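Local coordinates for carbohydrate-binding protein (Flavonifractor plautii, PDB 6N1B) that probably removes the acetyl group from N-acetylgalactosamine of the A blood antigen and is seen with the blood group B trisaccharide bound, at residues A[135-140]-A[146-151]; A[150-155]-A[245-250]; A[206-211]-A[334-339]; A[217-222]-A[282-287]. All coordinates share one frame; numbering follows the deposited sequence.

Contact 1: residues A[135-140]-A[146-151]; sequences YWNWAD and VGAEVR
Arg151 spreads itself against two tryptophans of the partner strand, Trp136 and Trp138, and these three residues bury the most surface in the contact. Its chain is extended from CG to NE, and its guanidinium lies flat on the Trp138 indole, with the planes 5° apart and CZ 3.7 Å from the centroid of the Trp138 five-membered ring. This is a stacked cation-pi pair, in which a flat cation matches a broad electron-rich ring. In Trp138, CG anti to the backbone N (chi1 168°) stands the indole up over its own strand, and the extended Arg151 reaches across to lie on it. Nearer the backbone, Arg151 CB sits over one face of Trp136 in a CH-pi contact, 3.7 Å from the centroid of its six-membered ring.

The guanidinium is fixed along its edge as well. Arg151 NE makes a salt bridge of 2.8 Å to Glu149 OE1, which also bonds to Thr194. Water 1 accepts from both Arg151 NH1 and Trp136 NE1, in the planes of both groups.

The backbones form an antiparallel pair, with Trp136–Arg151 and Trp138–Glu149 hydrogen-bonded. Where the hairpin turns, Val146 N donates to Asp140 OD2 at 2.9 Å. Gly147 suits the positive phi there.

Strands 131-140 and 148-155 are the middle pair of a four-stranded antiparallel sheet. Strand 116-126 flanks the first and strand 193-198 the second. Asn137 points to the other side, against Cys119 of the glycan pocket, and its ND2 bonds to Met204 O.

Contact 2: residues A[150-155]-A[245-250]; sequences VRLRIS and DGITWG
Leu152 reaches from its strand to the loop after strand 237-243 with a single methyl, CD2, which lies 4.0 Å from Ile247 CG1. The same Leu152 methyl is 4.1 Å from Gly246 O, and no hydrogen bond crosses between the segments. The side chains meet at about a right angle, and the touch is small: one methyl against the flank of another chain. Leu152 CB already points to the loop; with CG opposite the backbone N (169°) the chain extends and its CD2 branch makes the touch.

One shell out, Gly246 O accepts a hydrogen bond from Tyr135 OH, a neighbour of Leu152 in the sheet, and a weak one, 3.1 Å, from Trp249 NE1. Ile247 rests on Ile193 as well, and Leu152 on Met133 and Tyr135, so both belong to a wider apolar layer.

Asp245 shapes the loop. Its OD1 accepts from Ile247 N at 2.9 Å, closing an Asx turn, and also from Thr248 N at 3.2 Å. Gly246 fits between them because its phi is 92°, a conformation that a side chain would strain.

Ser243 OG bonds to Gly246 N, and Trp249 follows three residues later; Ser155, Gly158 and Trp161 repeat this spacing, with Ser155 OG bonded to Gly158 N. The turn, between the third and fourth strands of its sheet, is reminiscent of the Asp-box of beta-propellers, though Asp and Gly are adjacent here, and is consistent with a propeller blade.

Contact 3: residues A[206-211]-A[334-339]; sequences SPTIVY and IYRSSF
The Arg336 guanidinium meets the strand 207-212 side with its edge. Near its plane lie Thr208 CB, 3.8 Å from Arg336 NH2, and Ser206 OG, 3.7 Å from Arg336 NE. Neither is a hydrogen bond; Thr208 OG1 instead accepts from Val275 N. Pro207 O stands farther off, 4.2 Å from Arg336 NH2 and oblique to the plane.

Arg336 bends at chi2 (-88°) to bring its flat end to this place, where the polar work is done by two carboxylates and a backbone carbonyl. NH1 donates to Asp56 OD1 and to Pro55 O, and NH2 to Asp122 OD1. Asp56 and Asp122 are, with Asp274, ligands of a calcium ion, so the arginine is a second-shell group whose bonds would help orient two of them and probably offset some of their negative charge. Ser206 and Thr208, both short side chains, fit closely beside it.

Ser206 marks a corner in the chain, with a positive phi, and its N bonds to Asp120 OD2, a ligand of the other calcium site. From there strand 207-212 runs as the edge of one four-stranded sheet beside strand 217-224. Strand 333-342 is the edge of another, next to strand 351-361, and strand 269-278 packs against Arg336 through His272 and Asp274.

Contact 4: residues A[217-222]-A[282-287]; sequences VFILWA and KEFVCI
This is a small apolar and aromatic contact between two neighbouring four-stranded sheets: Trp221 and Ile219 of strand 217-224 meet Phe284 of strand 283-291. The backbones are well separated, with the nearest CA pair, Trp221 and Cys286, 10.2 Å apart, and large side chains bridge the gap.

Trp221 presents the far corner of its indole: CH2 comes 3.9 Å from Phe284 CD2. The pair is an offset edge-to-face stack, with the edge of Trp221 turned to the face of Phe284, 5.8 Å between the centroids of the Trp221 six-membered ring and the Phe284 ring, and planes 63° apart. Ile219 adds its terminal methyl, CD1, 4.2 Å from Phe284 CZ. Its other branch, CG2, lies 3.4 Å above one face of the Trp221 ring, toward its rim, so the isoleucine braces both aromatics.

Phe284 also stacks edge-to-face with Tyr277, and Trp221 leans on Val275 and Met240. The polar end of the indole is satisfied away from this spot, since NE1 donates to Gly309 O.

With no hydrogen bond across it, the contact rests on burial of apolar surface, dispersion and ring electrostatics. Such forces hold sheets together by close fit, for which flat rings and a branched aliphatic chain are apt.

How the contacts relate
Contact 1 comes first along the chain, as a hairpin, and contact 2 starts on the same strand 148-155, sharing Val150 and Arg151 with it; their centres are about 12 Å apart. Contact 2 closes only after contacts 3 and 4 have opened. Contacts 3 and 4 lie about 9 Å apart, centre to centre, and share the sheet of strands 207-212 and 217-224, with contact 4 lying wholly between the two segments of contact 3. Trp249 of contact 2 packs on Leu220 and Phe218 of contact 4, and Tyr135 of contact 1 on Ile209 of contact 3. Contacts 2 to 4 thus join separate four-stranded sheets, consistent with propeller blades around a calcium-bearing centre near contact 3.

Contact 1: residues A[135-140]-A[146-151]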
# COMPACT_ATOMS: atom_id res chain seq x y z
N TYR A 135 3.78 -2.33 -8.60
CA TYR A 135 2.43 -2.53 -9.14
C TYR A 135 1.55 -1.35 -8.78
O TYR A 135 1.75 -0.72 -7.72
CB TYR A 135 1.83 -3.80 -8.51
CG TYR A 135 2.55 -5.09 -8.88
CD1 TYR A 135 3.62 -5.55 -8.11
CD2 TYR A 135 2.12 -5.89 -9.91
CE1 TYR A 135 4.23 -6.74 -8.44
CE2 TYR A 135 2.72 -7.09 -10.24
CZ TYR A 135 3.76 -7.53 -9.44
OH TYR A 135 4.40 -8.72 -9.71
N TRP A 136 0.52 -1.11 -9.56
CA TRP A 136 -0.53 -0.14 -9.17
C TRP A 136 -1.80 -0.49 -9.95
O TRP A 136 -1.81 -1.36 -10.81
CB TRP A 136 -0.11 1.31 -9.38
CG TRP A 136 -0.03 1.72 -10.82
CD1 TRP A 136 -1.01 2.36 -11.55
CD2 TRP A 136 1.06 1.52 -11.72
NE1 TRP A 136 -0.64 2.53 -12.85
CE2 TRP A 136 0.65 2.06 -12.97
CE3 TRP A 136 2.31 0.93 -11.64
CZ2 TRP A 136 1.43 1.99 -14.07
CZ3 TRP A 136 3.11 0.90 -12.77
CH2 TRP A 136 2.70 1.44 -13.97
N ASN A 137 -2.87 0.24 -9.62
CA ASN A 137 -4.18 0.08 -10.26
C ASN A 137 -4.49 1.27 -11.10
O ASN A 137 -4.35 2.41 -10.61
CB ASN A 137 -5.22 -0.17 -9.18
CG ASN A 137 -6.56 -0.50 -9.72
OD1 ASN A 137 -7.16 0.38 -10.38
ND2 ASN A 137 -7.10 -1.70 -9.45
N TRP A 138 -4.86 1.08 -12.32
CA TRP A 138 -5.30 2.08 -13.23
C TRP A 138 -6.78 1.88 -13.55
O TRP A 138 -7.17 0.74 -13.89
CB TRP A 138 -4.53 2.07 -14.57
CG TRP A 138 -5.07 2.87 -15.71
CD1 TRP A 138 -4.79 4.23 -15.94
CD2 TRP A 138 -5.94 2.44 -16.76
NE1 TRP A 138 -5.42 4.61 -17.10
CE2 TRP A 138 -6.12 3.53 -17.63
CE3 TRP A 138 -6.49 1.21 -17.10
CZ2 TRP A 138 -6.80 3.43 -18.81
CZ3 TRP A 138 -7.25 1.10 -18.27
CH2 TRP A 138 -7.43 2.21 -19.10
N ALA A 139 -7.60 2.94 -13.51
CA ALA A 139 -9.04 2.77 -13.80
C ALA A 139 -9.46 3.80 -14.86
O ALA A 139 -9.07 4.98 -14.79
CB ALA A 139 -9.84 3.03 -12.54
N ASP A 140 -10.30 3.34 -15.76
CA ASP A 140 -11.20 4.18 -16.52
C ASP A 140 -12.45 4.37 -15.68
O ASP A 140 -13.20 3.44 -15.51
CB ASP A 140 -11.55 3.47 -17.85
CG ASP A 140 -12.55 4.22 -18.76
OD1 ASP A 140 -13.05 5.25 -18.29
OD2 ASP A 140 -12.74 3.72 -19.92
N VAL A 146 -13.75 0.99 -20.27
CA VAL A 146 -12.96 -0.20 -20.45
C VAL A 146 -12.63 -1.00 -19.18
O VAL A 146 -12.04 -2.08 -19.22
CB VAL A 146 -11.67 0.09 -21.27
CG1 VAL A 146 -11.96 0.72 -22.62
CG2 VAL A 146 -10.63 0.89 -20.47
N GLY A 147 -12.98 -0.47 -18.01
CA GLY A 147 -12.68 -1.10 -16.75
C GLY A 147 -11.40 -0.62 -16.11
O GLY A 147 -11.16 0.56 -15.99
N ALA A 148 -10.58 -1.58 -15.67
CA ALA A 148 -9.36 -1.25 -14.94
C ALA A 148 -8.28 -2.27 -15.23
O ALA A 148 -8.52 -3.35 -15.83
CB ALA A 148 -9.61 -1.21 -13.44
N GLU A 149 -7.07 -1.95 -14.77
CA GLU A 149 -5.95 -2.83 -14.92
C GLU A 149 -5.06 -2.74 -13.65
O GLU A 149 -4.99 -1.71 -12.99
CB GLU A 149 -5.05 -2.44 -16.10
CG GLU A 149 -5.71 -2.62 -17.46
CD GLU A 149 -4.82 -2.31 -18.64
OE1 GLU A 149 -3.63 -1.97 -18.47
OE2 GLU A 149 -5.30 -2.44 -19.78
N VAL A 150 -4.39 -3.84 -13.34
CA VAL A 150 -3.17 -3.81 -12.50
C VAL A 150 -1.99 -3.73 -13.41
O VAL A 150 -1.87 -4.58 -14.31
CB VAL A 150 -3.11 -5.02 -11.50
CG1 VAL A 150 -1.79 -4.99 -10.77
CG2 VAL A 150 -4.30 -5.01 -10.56
N ARG A 151 -1.19 -2.69 -13.26
CA ARG A 151 0.00 -2.41 -14.10
C ARG A 151 1.26 -2.54 -13.25
O ARG A 151 1.22 -2.57 -12.03
CB ARG A 151 -0.15 -1.04 -14.70
CG ARG A 151 -1.32 -0.94 -15.67
CD ARG A 151 -1.55 0.46 -16.26
NE ARG A 151 -2.58 0.39 -17.27
CZ ARG A 151 -2.89 1.38 -18.13
NH1 ARG A 151 -2.44 2.60 -17.90
NH2 ARG A 151 -3.58 1.09 -19.22
O HOH W 1 -1.39 3.76 -15.47
O HOH W 2 -14.63 1.88 -17.24

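Contact 2: residues A[150-155]-A[245-250]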
# COMPACT_ATOMS: atom_id res chain seq x y z
N VAL A 150 -4.39 -3.84 -13.34
CA VAL A 150 -3.17 -3.81 -12.50
C VAL A 150 -1.99 -3.73 -13.41
O VAL A 150 -1.87 -4.58 -14.31
CB VAL A 150 -3.11 -5.02 -11.50
CG1 VAL A 150 -1.79 -4.99 -10.77
CG2 VAL A 150 -4.30 -5.01 -10.56
N ARG A 151 -1.19 -2.69 -13.26
CA ARG A 151 0.00 -2.41 -14.10
C ARG A 151 1.26 -2.54 -13.25
O ARG A 151 1.22 -2.57 -12.03
CB ARG A 151 -0.15 -1.04 -14.70
CG ARG A 151 -1.32 -0.94 -15.67
CD ARG A 151 -1.55 0.46 -16.26
NE ARG A 151 -2.58 0.39 -17.27
CZ ARG A 151 -2.89 1.38 -18.13
NH1 ARG A 151 -2.44 2.60 -17.90
NH2 ARG A 151 -3.58 1.09 -19.22
N LEU A 152 2.37 -2.62 -13.96
CA LEU A 152 3.67 -2.99 -13.37
C LEU A 152 4.80 -2.26 -14.08
O LEU A 152 4.85 -2.22 -15.35
CB LEU A 152 3.86 -4.47 -13.52
CG LEU A 152 5.22 -5.09 -13.23
CD1 LEU A 152 5.67 -4.88 -11.78
CD2 LEU A 152 5.23 -6.56 -13.58
N ARG A 153 5.67 -1.67 -13.27
CA ARG A 153 6.98 -1.16 -13.78
C ARG A 153 8.05 -1.78 -12.88
O ARG A 153 7.90 -1.87 -11.67
CB ARG A 153 7.06 0.38 -13.67
CG ARG A 153 6.27 1.10 -14.80
CD ARG A 153 6.26 2.62 -14.60
NE ARG A 153 5.54 3.29 -15.67
CZ ARG A 153 6.07 3.84 -16.77
NH1 ARG A 153 7.37 3.84 -16.98
NH2 ARG A 153 5.26 4.41 -17.68
N ILE A 154 9.18 -2.15 -13.52
CA ILE A 154 10.30 -2.82 -12.83
C ILE A 154 11.54 -1.91 -12.90
O ILE A 154 11.71 -1.13 -13.88
CB ILE A 154 10.58 -4.16 -13.55
CG1 ILE A 154 9.41 -5.12 -13.35
CG2 ILE A 154 11.91 -4.82 -13.14
CD1 ILE A 154 9.35 -6.31 -14.27
N SER A 155 12.38 -1.99 -11.85
CA SER A 155 13.62 -1.23 -11.89
C SER A 155 14.77 -2.10 -11.39
O SER A 155 14.63 -2.84 -10.39
CB SER A 155 13.52 0.01 -10.99
OG SER A 155 14.69 0.83 -11.03
N ASP A 245 5.65 -15.82 -12.00
CA ASP A 245 6.65 -14.79 -12.24
C ASP A 245 6.26 -13.41 -11.76
O ASP A 245 7.12 -12.50 -11.77
CB ASP A 245 7.03 -14.75 -13.75
CG ASP A 245 5.93 -14.42 -14.66
OD1 ASP A 245 4.76 -14.24 -14.27
OD2 ASP A 245 6.23 -14.40 -15.90
N GLY A 246 5.00 -13.19 -11.37
CA GLY A 246 4.58 -11.88 -10.96
C GLY A 246 3.99 -11.06 -12.13
O GLY A 246 3.48 -9.94 -11.93
N ILE A 247 3.99 -11.59 -13.32
CA ILE A 247 3.66 -10.89 -14.57
C ILE A 247 2.30 -11.39 -15.13
O ILE A 247 1.40 -10.60 -15.45
CB ILE A 247 4.76 -10.97 -15.61
CG1 ILE A 247 5.98 -10.21 -15.06
CG2 ILE A 247 4.28 -10.41 -16.95
CD1 ILE A 247 7.26 -10.37 -15.90
N THR A 248 2.17 -12.72 -15.28
CA THR A 248 0.95 -13.38 -15.75
C THR A 248 0.29 -14.14 -14.62
O THR A 248 0.91 -14.91 -13.97
CB THR A 248 1.26 -14.25 -16.99
OG1 THR A 248 1.95 -13.45 -17.97
CG2 THR A 248 0.00 -14.83 -17.56
N TRP A 249 -1.01 -13.84 -14.41
CA TRP A 249 -1.72 -14.30 -13.25
C TRP A 249 -2.89 -15.23 -13.59
O TRP A 249 -3.52 -15.07 -14.64
CB TRP A 249 -2.28 -13.04 -12.51
CG TRP A 249 -1.17 -12.17 -11.98
CD1 TRP A 249 -0.50 -11.18 -12.68
CD2 TRP A 249 -0.56 -12.25 -10.67
NE1 TRP A 249 0.52 -10.68 -11.86
CE2 TRP A 249 0.50 -11.34 -10.64
CE3 TRP A 249 -0.77 -13.08 -9.58
CZ2 TRP A 249 1.29 -11.17 -9.48
CZ3 TRP A 249 0.03 -12.99 -8.45
CH2 TRP A 249 1.08 -12.00 -8.43
N GLY A 250 -3.12 -16.17 -12.66
CA GLY A 250 -4.26 -17.07 -12.81
C GLY A 250 -5.54 -16.51 -12.35
O GLY A 250 -5.69 -15.36 -12.01

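Contact 3: residues A[206-211]-A[334-339]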
# COMPACT_ATOMS: atom_id res chain seq x y z
N SER A 206 -6.38 -2.12 -4.27
CA SER A 206 -5.28 -2.34 -3.32
C SER A 206 -4.53 -3.71 -3.50
O SER A 206 -4.39 -4.45 -2.53
CB SER A 206 -5.78 -2.19 -1.87
OG SER A 206 -4.73 -2.27 -0.91
N PRO A 207 -4.10 -3.94 -4.74
CA PRO A 207 -3.29 -5.20 -4.91
C PRO A 207 -2.10 -5.27 -4.00
O PRO A 207 -1.40 -4.23 -3.83
CB PRO A 207 -2.88 -5.09 -6.41
CG PRO A 207 -2.85 -3.65 -6.71
CD PRO A 207 -4.04 -3.10 -5.95
N THR A 208 -1.83 -6.39 -3.40
CA THR A 208 -0.69 -6.53 -2.51
C THR A 208 -0.06 -7.85 -2.86
O THR A 208 -0.76 -8.89 -2.91
CB THR A 208 -1.06 -6.31 -1.04
OG1 THR A 208 0.05 -6.54 -0.20
CG2 THR A 208 -2.17 -7.19 -0.54
N ILE A 209 1.26 -7.86 -3.08
CA ILE A 209 1.99 -9.02 -3.59
C ILE A 209 3.02 -9.53 -2.61
O ILE A 209 3.71 -8.74 -1.96
CB ILE A 209 2.64 -8.62 -4.95
CG1 ILE A 209 1.65 -8.23 -6.00
CG2 ILE A 209 3.50 -9.80 -5.45
CD1 ILE A 209 1.03 -6.81 -5.94
N VAL A 210 3.11 -10.83 -2.49
CA VAL A 210 4.13 -11.55 -1.71
C VAL A 210 4.62 -12.70 -2.55
O VAL A 210 3.87 -13.40 -3.21
CB VAL A 210 3.54 -12.09 -0.37
CG1 VAL A 210 4.51 -13.05 0.36
CG2 VAL A 210 3.12 -10.97 0.52
N TYR A 211 5.94 -12.92 -2.51
CA TYR A 211 6.54 -14.18 -2.99
C TYR A 211 6.56 -15.19 -1.93
O TYR A 211 7.16 -15.03 -0.88
CB TYR A 211 7.95 -13.92 -3.55
CG TYR A 211 8.49 -15.25 -4.12
CD1 TYR A 211 8.05 -15.68 -5.35
CD2 TYR A 211 9.41 -16.03 -3.44
CE1 TYR A 211 8.51 -16.89 -5.90
CE2 TYR A 211 9.91 -17.22 -3.97
CZ TYR A 211 9.43 -17.65 -5.15
OH TYR A 211 9.88 -18.81 -5.76
N ILE A 334 -8.18 5.96 9.31
CA ILE A 334 -6.92 5.39 8.94
C ILE A 334 -7.04 4.78 7.58
O ILE A 334 -8.04 4.06 7.29
CB ILE A 334 -6.39 4.39 9.96
CG1 ILE A 334 -6.41 4.94 11.39
CG2 ILE A 334 -5.06 3.89 9.58
CD1 ILE A 334 -5.61 6.17 11.58
N TYR A 335 -6.10 5.11 6.70
CA TYR A 335 -6.12 4.67 5.31
C TYR A 335 -5.07 3.54 5.12
O TYR A 335 -4.53 3.03 6.08
CB TYR A 335 -5.93 5.88 4.34
CG TYR A 335 -6.73 5.77 3.07
CD1 TYR A 335 -8.13 6.06 3.17
CD2 TYR A 335 -6.26 5.38 1.84
CE1 TYR A 335 -8.95 5.92 2.03
CE2 TYR A 335 -7.04 5.21 0.73
CZ TYR A 335 -8.43 5.49 0.86
OH TYR A 335 -9.26 5.27 -0.26
N ARG A 336 -4.86 3.15 3.87
CA ARG A 336 -4.04 1.99 3.63
C ARG A 336 -2.67 2.10 4.19
O ARG A 336 -2.04 3.15 4.08
CB ARG A 336 -4.02 1.72 2.11
CG ARG A 336 -3.47 0.33 1.74
CD ARG A 336 -1.95 0.20 1.55
NE ARG A 336 -1.71 -1.10 0.88
CZ ARG A 336 -0.51 -1.56 0.53
NH1 ARG A 336 0.59 -0.90 0.84
NH2 ARG A 336 -0.43 -2.75 -0.02
N SER A 337 -2.20 1.04 4.82
CA SER A 337 -0.96 1.06 5.57
C SER A 337 -0.06 -0.07 5.11
O SER A 337 -0.54 -1.11 4.61
CB SER A 337 -1.29 0.98 7.03
OG SER A 337 -2.12 2.12 7.41
N SER A 338 1.25 0.07 5.24
CA SER A 338 2.25 -0.92 4.90
C SER A 338 3.06 -1.26 6.12
O SER A 338 3.26 -0.43 6.96
CB SER A 338 3.09 -0.37 3.76
OG SER A 338 4.10 -1.26 3.36
N PHE A 339 3.56 -2.48 6.21
CA PHE A 339 4.32 -2.83 7.41
C PHE A 339 5.49 -3.72 7.10
O PHE A 339 5.54 -4.41 6.04
CB PHE A 339 3.44 -3.47 8.46
CG PHE A 339 3.02 -4.86 8.17
CD1 PHE A 339 2.01 -5.14 7.21
CD2 PHE A 339 3.55 -5.88 8.81
CE1 PHE A 339 1.64 -6.45 6.98
CE2 PHE A 339 3.22 -7.24 8.58
CZ PHE A 339 2.23 -7.48 7.68

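Contact 4: residues A[217-222]-A[282-287]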
# COMPACT_ATOMS: atom_id res chain seq x y z
N VAL A 217 5.82 -19.33 -5.56
CA VAL A 217 4.75 -18.72 -6.38
C VAL A 217 4.57 -17.24 -5.88
O VAL A 217 4.70 -17.04 -4.63
CB VAL A 217 3.44 -19.55 -6.28
CG1 VAL A 217 2.83 -19.57 -4.88
CG2 VAL A 217 2.43 -19.16 -7.34
N PHE A 218 4.29 -16.34 -6.78
CA PHE A 218 3.83 -15.02 -6.37
C PHE A 218 2.33 -15.07 -6.07
O PHE A 218 1.57 -15.74 -6.82
CB PHE A 218 4.12 -13.96 -7.48
CG PHE A 218 5.58 -13.72 -7.72
CD1 PHE A 218 6.37 -14.55 -8.48
CD2 PHE A 218 6.19 -12.62 -7.11
CE1 PHE A 218 7.70 -14.29 -8.72
CE2 PHE A 218 7.55 -12.36 -7.35
CZ PHE A 218 8.27 -13.22 -8.15
N ILE A 219 1.90 -14.33 -5.07
CA ILE A 219 0.53 -14.21 -4.67
C ILE A 219 0.13 -12.76 -4.67
O ILE A 219 0.88 -11.91 -4.14
CB ILE A 219 0.24 -14.87 -3.31
CG1 ILE A 219 0.86 -16.27 -3.22
CG2 ILE A 219 -1.23 -14.88 -3.04
CD1 ILE A 219 0.75 -16.93 -1.87
N LEU A 220 -1.04 -12.44 -5.21
CA LEU A 220 -1.56 -11.08 -5.22
C LEU A 220 -2.96 -11.12 -4.60
O LEU A 220 -3.81 -11.90 -5.07
CB LEU A 220 -1.59 -10.54 -6.65
CG LEU A 220 -2.08 -9.08 -6.86
CD1 LEU A 220 -1.49 -8.54 -8.18
CD2 LEU A 220 -3.58 -8.92 -6.88
N TRP A 221 -3.21 -10.36 -3.53
CA TRP A 221 -4.52 -10.19 -2.95
C TRP A 221 -5.08 -8.82 -3.31
O TRP A 221 -4.33 -7.83 -3.39
CB TRP A 221 -4.49 -10.26 -1.43
CG TRP A 221 -4.03 -11.59 -0.86
CD1 TRP A 221 -4.81 -12.61 -0.39
CD2 TRP A 221 -2.65 -12.02 -0.61
NE1 TRP A 221 -4.03 -13.62 0.09
CE2 TRP A 221 -2.70 -13.30 -0.02
CE3 TRP A 221 -1.42 -11.49 -0.88
CZ2 TRP A 221 -1.57 -14.00 0.34
CZ3 TRP A 221 -0.29 -12.20 -0.54
CH2 TRP A 221 -0.35 -13.42 0.06
N ALA A 222 -6.36 -8.76 -3.62
CA ALA A 222 -6.99 -7.52 -3.99
C ALA A 222 -8.43 -7.51 -3.47
O ALA A 222 -9.00 -8.58 -3.22
CB ALA A 222 -6.95 -7.28 -5.51
N LYS A 282 6.15 -17.90 10.90
CA LYS A 282 5.72 -19.03 10.06
C LYS A 282 4.32 -18.77 9.55
O LYS A 282 3.49 -19.70 9.46
CB LYS A 282 5.89 -20.32 10.74
CG LYS A 282 7.37 -20.63 11.12
CD LYS A 282 7.44 -21.99 11.93
CE LYS A 282 8.72 -22.76 11.70
NZ LYS A 282 9.52 -22.61 12.91
N GLU A 283 3.99 -17.53 9.17
CA GLU A 283 2.66 -17.20 8.68
C GLU A 283 2.62 -15.97 7.88
O GLU A 283 3.55 -15.12 7.93
CB GLU A 283 1.63 -17.11 9.80
CG GLU A 283 1.82 -15.95 10.68
CD GLU A 283 1.03 -15.90 11.99
OE1 GLU A 283 0.15 -16.73 12.23
OE2 GLU A 283 1.33 -14.87 12.75
N PHE A 284 1.54 -15.84 7.10
CA PHE A 284 1.19 -14.58 6.46
C PHE A 284 0.46 -13.69 7.48
O PHE A 284 -0.34 -14.16 8.29
CB PHE A 284 0.31 -14.79 5.21
CG PHE A 284 0.91 -15.64 4.16
CD1 PHE A 284 0.85 -17.02 4.19
CD2 PHE A 284 1.52 -15.06 3.07
CE1 PHE A 284 1.45 -17.81 3.18
CE2 PHE A 284 2.12 -15.78 2.05
CZ PHE A 284 2.09 -17.16 2.12
N VAL A 285 0.80 -12.39 7.39
CA VAL A 285 0.22 -11.36 8.23
C VAL A 285 -0.29 -10.27 7.36
O VAL A 285 0.35 -9.86 6.43
CB VAL A 285 1.26 -10.87 9.28
CG1 VAL A 285 0.63 -9.80 10.17
CG2 VAL A 285 1.80 -12.03 10.12
N CYS A 286 -1.51 -9.77 7.69
CA CYS A 286 -2.12 -8.70 6.88
C CYS A 286 -2.67 -7.60 7.82
O CYS A 286 -3.28 -7.86 8.84
CB CYS A 286 -3.28 -9.33 6.07
SG CYS A 286 -4.27 -8.06 5.17
N ILE A 287 -2.35 -6.37 7.37
CA ILE A 287 -3.00 -5.20 7.95
C ILE A 287 -4.06 -4.76 6.97
O ILE A 287 -3.77 -4.37 5.83
CB ILE A 287 -1.92 -4.07 8.22
CG1 ILE A 287 -1.02 -4.49 9.32
CG2 ILE A 287 -2.66 -2.81 8.58
CD1 ILE A 287 0.00 -3.44 9.73